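Local coordinates for enoyl-[acyl-carrier-protein] reductase [FMN] (Thermotoga maritima, PDB 5GVJ) that probably reduces the double bond of enoyl-[acyl-carrier-protein] substrates in fatty acid synthesis, using NADH and an FMN cofactor, at residues A[201-213]-A[260-272]. The protein carries 1 engineered substitution. Sequence-based numbering, arbitrary orientation.
Sequences ESDVHPVYKEKIV and SLRRAVVEGDLER. With NA (sodium ion), chain C.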
ATOM      1  N   GLU A 201       9.173 -23.982   9.665  1.00 16.91           N
ATOM      2  CA  GLU A 201       8.078 -24.858  10.060  1.00 13.93           C
ATOM      3  C   GLU A 201       6.966 -24.920   9.026  1.00 18.19           C
ATOM      4  O   GLU A 201       6.022 -25.703   9.199  1.00 15.84           O
ATOM      5  CB  GLU A 201       7.509 -24.406  11.411  1.00 15.92           C
ATOM      6  CG  GLU A 201       8.477 -24.585  12.598  1.00 13.49           C
ATOM      7  CD  GLU A 201       9.544 -23.495  12.691  1.00 17.57           C
ATOM      8  OE1 GLU A 201       9.473 -22.507  11.917  1.00 18.41           O
ATOM      9  OE2 GLU A 201      10.457 -23.623  13.545  1.00 19.52           O
ATOM     10  N   SER A 202       7.034 -24.109   7.975  1.00 13.54           N
ATOM     11  CA  SER A 202       6.074 -24.234   6.887  1.00 15.19           C
ATOM     12  C   SER A 202       6.350 -25.503   6.099  1.00 14.31           C
ATOM     13  O   SER A 202       7.507 -25.857   5.871  1.00 16.84           O
ATOM     14  CB  SER A 202       6.149 -23.015   5.966  1.00 15.43           C
ATOM     15  OG  SER A 202       5.621 -23.306   4.681  1.00 16.24           O
ATOM     16  N   ASP A 203       5.287 -26.203   5.701  1.00 15.08           N
ATOM     17  CA  ASP A 203       5.418 -27.462   4.978  1.00 20.77           C
ATOM     18  C   ASP A 203       5.157 -27.321   3.481  1.00 20.99           C
ATOM     19  O   ASP A 203       4.957 -28.327   2.796  1.00 16.06           O
ATOM     20  CB  ASP A 203       4.508 -28.533   5.584  1.00 16.94           C
ATOM     21  CG  ASP A 203       5.149 -29.227   6.775  1.00 20.23           C
ATOM     22  OD1 ASP A 203       6.363 -29.042   6.985  1.00 23.05           O
ATOM     23  OD2 ASP A 203       4.450 -29.978   7.488  1.00 20.67           O
ATOM     24  N   VAL A 204       5.198 -26.101   2.946  1.00 14.35           N
ATOM     25  CA  VAL A 204       5.163 -25.953   1.501  1.00 20.13           C
ATOM     26  C   VAL A 204       6.450 -26.526   0.912  1.00 18.46           C
ATOM     27  O   VAL A 204       7.487 -26.604   1.580  1.00 16.27           O
ATOM     28  CB  VAL A 204       4.954 -24.476   1.107  1.00 20.09           C
ATOM     29  CG1 VAL A 204       3.790 -23.889   1.885  1.00 19.48           C
ATOM     30  CG2 VAL A 204       6.204 -23.659   1.371  1.00 18.31           C
ATOM     31  N   HIS A 205       6.375 -26.945  -0.344  1.00 18.72           N
ATOM     32  CA  HIS A 205       7.506 -27.591  -1.009  1.00 19.35           C
ATOM     33  C   HIS A 205       8.737 -26.685  -0.972  1.00 23.62           C
ATOM     34  O   HIS A 205       8.606 -25.459  -1.084  1.00 22.32           O
ATOM     35  CB  HIS A 205       7.125 -27.913  -2.457  1.00 23.03           C
ATOM     36  CG  HIS A 205       8.082 -28.826  -3.162  1.00 26.98           C
ATOM     37  ND1 HIS A 205       9.262 -28.382  -3.717  1.00 25.47           N
ATOM     38  CD2 HIS A 205       8.015 -30.152  -3.433  1.00 27.76           C
ATOM     39  CE1 HIS A 205       9.889 -29.396  -4.286  1.00 29.56           C
ATOM     40  NE2 HIS A 205       9.152 -30.482  -4.129  1.00 27.82           N
ATOM     41  N   PRO A 206       9.945 -27.246  -0.806  1.00 23.16           N
ATOM     42  CA  PRO A 206      11.153 -26.399  -0.779  1.00 21.59           C
ATOM     43  C   PRO A 206      11.264 -25.434  -1.949  1.00 23.92           C
ATOM     44  O   PRO A 206      11.794 -24.329  -1.780  1.00 23.86           O
ATOM     45  CB  PRO A 206      12.294 -27.429  -0.788  1.00 23.14           C
ATOM     46  CG  PRO A 206      11.712 -28.630  -0.110  1.00 27.35           C
ATOM     47  CD  PRO A 206      10.260 -28.668  -0.556  1.00 23.35           C
ATOM     48  N   VAL A 207      10.763 -25.809  -3.127  1.00 25.38           N
ATOM     49  CA  VAL A 207      10.837 -24.924  -4.290  1.00 25.43           C
ATOM     50  C   VAL A 207       9.976 -23.687  -4.069  1.00 23.88           C
ATOM     51  O   VAL A 207      10.335 -22.572  -4.482  1.00 21.37           O
ATOM     52  CB  VAL A 207      10.407 -25.687  -5.555  1.00 25.61           C
ATOM     53  CG1 VAL A 207      10.123 -24.723  -6.678  1.00 29.15           C
ATOM     54  CG2 VAL A 207      11.487 -26.683  -5.959  1.00 30.46           C
ATOM     55  N   TYR A 208       8.807 -23.876  -3.454  1.00 19.90           N
ATOM     56  CA  TYR A 208       7.948 -22.749  -3.105  1.00 19.89           C
ATOM     57  C   TYR A 208       8.710 -21.753  -2.242  1.00 19.97           C
ATOM     58  O   TYR A 208       8.703 -20.547  -2.512  1.00 20.33           O
ATOM     59  CB  TYR A 208       6.706 -23.264  -2.380  1.00 20.45           C
ATOM     60  CG  TYR A 208       5.462 -22.422  -2.515  1.00 21.29           C
ATOM     61  CD1 TYR A 208       5.369 -21.170  -1.911  1.00 25.22           C
ATOM     62  CD2 TYR A 208       4.363 -22.893  -3.217  1.00 22.37           C
ATOM     63  CE1 TYR A 208       4.211 -20.401  -2.026  1.00 24.15           C
ATOM     64  CE2 TYR A 208       3.205 -22.135  -3.335  1.00 27.81           C
ATOM     65  CZ  TYR A 208       3.135 -20.891  -2.738  1.00 23.58           C
ATOM     66  OH  TYR A 208       1.983 -20.144  -2.855  1.00 25.06           O
ATOM     67  N   LYS A 209       9.407 -22.253  -1.219  1.00 18.56           N
ATOM     68  CA  LYS A 209      10.190 -21.380  -0.347  1.00 20.46           C
ATOM     69  C   LYS A 209      11.303 -20.680  -1.121  1.00 23.38           C
ATOM     70  O   LYS A 209      11.527 -19.472  -0.959  1.00 22.02           O
ATOM     71  CB  LYS A 209      10.763 -22.190   0.816  1.00 19.55           C
ATOM     72  CG  LYS A 209       9.682 -22.749   1.755  1.00 22.00           C
ATOM     73  CD  LYS A 209      10.291 -23.514   2.922  1.00 18.48           C
ATOM     74  CE  LYS A 209       9.222 -24.219   3.768  1.00 16.68           C
ATOM     75  NZ  LYS A 209       9.864 -24.928   4.901  1.00 19.33           N
ATOM     76  N   GLU A 210      12.003 -21.421  -1.981  1.00 20.41           N
ATOM     77  CA  GLU A 210      13.107 -20.835  -2.735  1.00 20.96           C
ATOM     78  C   GLU A 210      12.610 -19.740  -3.671  1.00 21.18           C
ATOM     79  O   GLU A 210      13.292 -18.730  -3.873  1.00 21.22           O
ATOM     80  CB  GLU A 210      13.840 -21.922  -3.529  1.00 29.67           C
ATOM     81  CG  GLU A 210      14.568 -22.964  -2.672  1.00 36.41           C
ATOM     82  CD  GLU A 210      14.905 -24.253  -3.436  1.00 48.59           C
ATOM     83  OE1 GLU A 210      15.355 -25.234  -2.790  1.00 53.81           O
ATOM     84  OE2 GLU A 210      14.712 -24.285  -4.678  1.00 47.27           O
ATOM     85  N   LYS A 211      11.435 -19.931  -4.277  1.00 19.89           N
ATOM     86  CA  LYS A 211      10.912 -18.912  -5.180  1.00 22.33           C
ATOM     87  C   LYS A 211      10.559 -17.631  -4.429  1.00 21.58           C
ATOM     88  O   LYS A 211      10.793 -16.529  -4.937  1.00 19.51           O
ATOM     89  CB  LYS A 211       9.701 -19.449  -5.946  1.00 21.10           C
ATOM     90  CG  LYS A 211      10.091 -20.502  -6.976  1.00 26.04           C
ATOM     91  CD  LYS A 211      10.979 -19.875  -8.050  1.00 34.86           C
ATOM     92  CE  LYS A 211      12.019 -20.869  -8.580  1.00 41.01           C
ATOM     93  NZ  LYS A 211      11.925 -21.089 -10.053  1.00 45.76           N
ATOM     94  N   ILE A 212      10.015 -17.752  -3.219  1.00 19.00           N
ATOM     95  CA  ILE A 212       9.712 -16.565  -2.416  1.00 16.87           C
ATOM     96  C   ILE A 212      10.992 -15.803  -2.096  1.00 19.79           C
ATOM     97  O   ILE A 212      11.065 -14.576  -2.238  1.00 18.39           O
ATOM     98  CB  ILE A 212       8.962 -16.963  -1.135  1.00 17.52           C
ATOM     99  CG1 ILE A 212       7.551 -17.469  -1.476  1.00 19.91           C
ATOM    100  CG2 ILE A 212       8.929 -15.788  -0.133  1.00 16.43           C
ATOM    101  CD1 ILE A 212       6.806 -18.064  -0.277  1.00 18.19           C
ATOM    102  N   VAL A 213      12.017 -16.527  -1.645  1.00 18.69           N
ATOM    103  CA  VAL A 213      13.301 -15.911  -1.336  1.00 18.15           C
ATOM    104  C   VAL A 213      13.843 -15.168  -2.551  1.00 19.17           C
ATOM    105  O   VAL A 213      14.269 -14.013  -2.456  1.00 19.78           O
ATOM    106  CB  VAL A 213      14.293 -16.979  -0.844  1.00 21.99           C
ATOM    107  CG1 VAL A 213      15.712 -16.454  -0.896  1.00 17.50           C
ATOM    108  CG2 VAL A 213      13.927 -17.427   0.566  1.00 19.42           C
ATOM    109  N   SER A 260      -4.203 -26.212  -9.507  1.00 40.37           N
ATOM    110  CA  SER A 260      -2.928 -25.544  -9.775  1.00 36.92           C
ATOM    111  C   SER A 260      -2.255 -25.072  -8.491  1.00 34.30           C
ATOM    112  O   SER A 260      -1.023 -25.118  -8.384  1.00 31.35           O
ATOM    113  CB  SER A 260      -3.127 -24.377 -10.741  1.00 36.82           C
ATOM    114  OG  SER A 260      -3.973 -23.381 -10.189  1.00 39.73           O
ATOM    115  N   LEU A 261      -3.033 -24.624  -7.499  1.00 29.75           N
ATOM    116  CA  LEU A 261      -2.425 -24.194  -6.241  1.00 32.97           C
ATOM    117  C   LEU A 261      -1.812 -25.373  -5.497  1.00 29.93           C
ATOM    118  O   LEU A 261      -0.709 -25.260  -4.946  1.00 31.32           O
ATOM    119  CB  LEU A 261      -3.451 -23.473  -5.357  1.00 33.85           C
ATOM    120  CG  LEU A 261      -2.898 -22.964  -4.013  1.00 33.42           C
ATOM    121  CD1 LEU A 261      -1.850 -21.862  -4.213  1.00 30.42           C
ATOM    122  CD2 LEU A 261      -4.006 -22.489  -3.077  1.00 32.93           C
ATOM    123  N   ARG A 262      -2.495 -26.520  -5.487  1.00 32.84           N
ATOM    124  CA  ARG A 262      -1.944 -27.705  -4.835  1.00 30.81           C
ATOM    125  C   ARG A 262      -0.636 -28.145  -5.486  1.00 29.95           C
ATOM    126  O   ARG A 262       0.299 -28.565  -4.794  1.00 26.49           O
ATOM    127  CB  ARG A 262      -2.955 -28.849  -4.864  1.00 34.02           C
ATOM    128  CG  ARG A 262      -2.588 -29.994  -3.936  1.00 34.34           C
ATOM    129  CD  ARG A 262      -3.286 -31.290  -4.333  1.00 42.33           C
ATOM    130  NE  ARG A 262      -2.876 -31.722  -5.668  1.00 49.62           N
ATOM    131  CZ  ARG A 262      -1.826 -32.498  -5.920  1.00 48.77           C
ATOM    132  NH1 ARG A 262      -1.070 -32.956  -4.926  1.00 46.83           N
ATOM    133  NH2 ARG A 262      -1.535 -32.823  -7.173  1.00 51.51           N
ATOM    134  N   ARG A 263      -0.549 -28.056  -6.815  1.00 30.00           N
ATOM    135  CA  ARG A 263       0.668 -28.497  -7.494  1.00 32.89           C
ATOM    136  C   ARG A 263       1.867 -27.652  -7.084  1.00 29.00           C
ATOM    137  O   ARG A 263       2.985 -28.164  -6.965  1.00 29.12           O
ATOM    138  CB  ARG A 263       0.485 -28.464  -9.013  1.00 35.74           C
ATOM    139  CG  ARG A 263      -0.473 -29.509  -9.574  1.00 36.37           C
ATOM    140  CD  ARG A 263      -0.228 -29.732 -11.060  1.00 40.63           C
ATOM    141  NE  ARG A 263      -0.699 -28.618 -11.876  1.00 45.95           N
ATOM    142  CZ  ARG A 263      -1.945 -28.496 -12.334  1.00 48.53           C
ATOM    143  NH1 ARG A 263      -2.861 -29.424 -12.055  1.00 47.48           N
ATOM    144  NH2 ARG A 263      -2.284 -27.445 -13.075  1.00 48.12           N
ATOM    145  N   ALA A 264       1.659 -26.349  -6.868  1.00 30.50           N
ATOM    146  CA  ALA A 264       2.760 -25.503  -6.418  1.00 26.92           C
ATOM    147  C   ALA A 264       3.112 -25.795  -4.966  1.00 28.28           C
ATOM    148  O   ALA A 264       4.276 -26.061  -4.640  1.00 27.65           O
ATOM    149  CB  ALA A 264       2.401 -24.026  -6.602  1.00 26.59           C
ATOM    150  N   VAL A 265       2.113 -25.767  -4.080  1.00 26.74           N
ATOM    151  CA  VAL A 265       2.363 -25.919  -2.648  1.00 27.49           C
ATOM    152  C   VAL A 265       2.878 -27.317  -2.325  1.00 24.20           C
ATOM    153  O   VAL A 265       3.872 -27.480  -1.607  1.00 26.02           O
ATOM    154  CB  VAL A 265       1.089 -25.599  -1.843  1.00 29.84           C
ATOM    155  CG1 VAL A 265       1.286 -25.986  -0.379  1.00 26.42           C
ATOM    156  CG2 VAL A 265       0.747 -24.132  -1.956  1.00 26.30           C
ATOM    157  N   VAL A 266       2.203 -28.345  -2.819  1.00 27.38           N
ATOM    158  CA  VAL A 266       2.549 -29.705  -2.422  1.00 31.83           C
ATOM    159  C   VAL A 266       3.672 -30.268  -3.278  1.00 30.78           C
ATOM    160  O   VAL A 266       4.597 -30.888  -2.751  1.00 28.43           O
ATOM    161  CB  VAL A 266       1.305 -30.615  -2.465  1.00 32.41           C
ATOM    162  CG1 VAL A 266       1.676 -32.034  -2.047  1.00 38.54           C
ATOM    163  CG2 VAL A 266       0.223 -30.064  -1.567  1.00 30.52           C
ATOM    164  N   GLU A 267       3.620 -30.052  -4.591  1.00 28.31           N
ATOM    165  CA  GLU A 267       4.563 -30.665  -5.519  1.00 34.42           C
ATOM    166  C   GLU A 267       5.679 -29.726  -5.964  1.00 35.52           C
ATOM    167  O   GLU A 267       6.614 -30.182  -6.628  1.00 32.33           O
ATOM    168  CB  GLU A 267       3.825 -31.182  -6.763  1.00 48.55           C
ATOM    169  CG  GLU A 267       2.463 -31.794  -6.486  1.00 54.53           C
ATOM    170  CD  GLU A 267       2.478 -33.310  -6.518  1.00 57.00           C
ATOM    171  OE1 GLU A 267       1.560 -33.921  -5.931  1.00 59.58           O
ATOM    172  OE2 GLU A 267       3.399 -33.890  -7.133  1.00 62.89           O
ATOM    173  N   GLY A 268       5.607 -28.437  -5.634  1.00 27.94           N
ATOM    174  CA  GLY A 268       6.603 -27.507  -6.144  1.00 29.44           C
ATOM    175  C   GLY A 268       6.714 -27.491  -7.654  1.00 30.60           C
ATOM    176  O   GLY A 268       7.814 -27.321  -8.190  1.00 30.90           O
ATOM    177  N   ASP A 269       5.597 -27.657  -8.355  1.00 28.26           N
ATOM    178  CA  ASP A 269       5.593 -27.782  -9.809  1.00 31.76           C
ATOM    179  C   ASP A 269       5.755 -26.400 -10.444  1.00 32.88           C
ATOM    180  O   ASP A 269       4.817 -25.599 -10.450  1.00 35.38           O
ATOM    181  CB  ASP A 269       4.303 -28.467 -10.252  1.00 30.45           C
ATOM    182  CG  ASP A 269       4.188 -28.611 -11.760  1.00 37.06           C
ATOM    183  OD1 ASP A 269       5.142 -28.272 -12.484  1.00 36.33           O
ATOM    184  OD2 ASP A 269       3.130 -29.079 -12.226  1.00 42.11           O
ATOM    185  N   LEU A 270       6.944 -26.121 -10.989  1.00 34.62           N
ATOM    186  CA  LEU A 270       7.163 -24.846 -11.671  1.00 37.05           C
ATOM    187  C   LEU A 270       6.403 -24.754 -12.980  1.00 41.45           C
ATOM    188  O   LEU A 270       6.185 -23.646 -13.480  1.00 38.92           O
ATOM    189  CB  LEU A 270       8.643 -24.621 -11.974  1.00 35.93           C
ATOM    190  CG  LEU A 270       9.598 -24.175 -10.875  1.00 35.08           C
ATOM    191  CD1 LEU A 270       8.993 -23.040 -10.050  1.00 34.44           C
ATOM    192  CD2 LEU A 270       9.974 -25.357 -10.025  1.00 41.72           C
ATOM    193  N   GLU A 271       6.014 -25.892 -13.554  1.00 40.71           N
ATOM    194  CA  GLU A 271       5.409 -25.891 -14.879  1.00 46.09           C
ATOM    195  C   GLU A 271       3.935 -25.513 -14.829  1.00 40.36           C
ATOM    196  O   GLU A 271       3.485 -24.666 -15.607  1.00 47.55           O
ATOM    197  CB  GLU A 271       5.593 -27.260 -15.535  1.00 48.15           C
ATOM    198  CG  GLU A 271       7.050 -27.653 -15.691  1.00 56.99           C
ATOM    199  CD  GLU A 271       7.508 -27.585 -17.133  1.00 68.67           C
ATOM    200  OE1 GLU A 271       6.723 -27.989 -18.017  1.00 70.95           O
ATOM    201  OE2 GLU A 271       8.644 -27.118 -17.383  1.00 64.52           O
ATOM    202  N   ARG A 272       3.160 -26.136 -13.937  1.00 39.77           N
ATOM    203  CA  ARG A 272       1.730 -25.848 -13.853  1.00 44.09           C
ATOM    204  C   ARG A 272       1.260 -25.614 -12.421  1.00 35.67           C
ATOM    205  O   ARG A 272       0.094 -25.873 -12.112  1.00 35.39           O
ATOM    206  CB  ARG A 272       0.900 -26.968 -14.490  1.00 48.58           C
ATOM    207  CG  ARG A 272       1.401 -27.413 -15.867  1.00 48.78           C
ATOM    208  CD  ARG A 272       0.438 -28.382 -16.577  1.00 43.65           C
ATOM    209  NE  ARG A 272      -0.142 -29.448 -15.747  1.00 44.67           N
ATOM    210  CZ  ARG A 272       0.558 -30.277 -14.963  1.00 44.31           C
ATOM    211  NH1 ARG A 272       1.890 -30.179 -14.864  1.00 46.81           N
ATOM    212  NH2 ARG A 272      -0.067 -31.211 -14.247  1.00 42.02           N
TER
HETATM  213 NA    NA C 401      12.346 -12.551  -1.929  1.00 20.40          NA
HETATM  214  O   HOH W   1      13.970 -10.655  -2.018  1.00 17.64           O
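With CG anti to the backbone N (chi1 -168°), the His205 side chain lies beside Gly268, and the same kind of torsion in Tyr208 (chi1 -152°) turns its phenol ring toward Ala264 and Val265. The imidazole meets Gly268 by a CH-pi contact: Gly268 CA stands over one face, 3.8 Å from the centroid of the His205 ring. Gly268 suits this place twice over, since its phi is positive and a beta carbon would run into His205 ND1. At the ring's edge, His205 ND1 accepts from Val207 N at 3.0 Å, nearly in the ring plane; this capping bond helps to fix the ring's rotation, while Pro206 CD sits over the rim of the opposite face. The backbone contributes too, His205 N donating to Val265 O at 2.9 Å. With an alanine here in place of His205, Val207 N is likely to lose its side-chain acceptor and a gap to open over Gly268.

The rest is mostly van der Waals packing. Tyr208 presents its CE2 corner to Val265 CG2 at 3.5 Å and to the small Ala264, whose carbonyl sits at the ring edge; a flat ring suits this place, and its buried OH is satisfied by a hydrogen bond beyond this contact. Branched Val265 serves two neighbours, its other methyl, CG1, lying 4.0 Å from Val204 CG1. Further out, Val207 CG1 presses tightly on Leu270 CD2 (3.4 Å), and the bent chain of Lys211 crosses Leu270, bringing Lys211 NZ within 3.5 Å of Leu270 CD1.

Helix 206-213, whose Ile212 and Val213 carbonyls bind a sodium ion together with Ala215, Ala281 and Ile284, thus packs almost at right angles (88°) to helix 260-265. The arrangement is an N-cap histidine seated on the positive-phi Gly268 that follows helix 260-265, at the periphery of the TIM-barrel-type fold of the nitronate monooxygenase family.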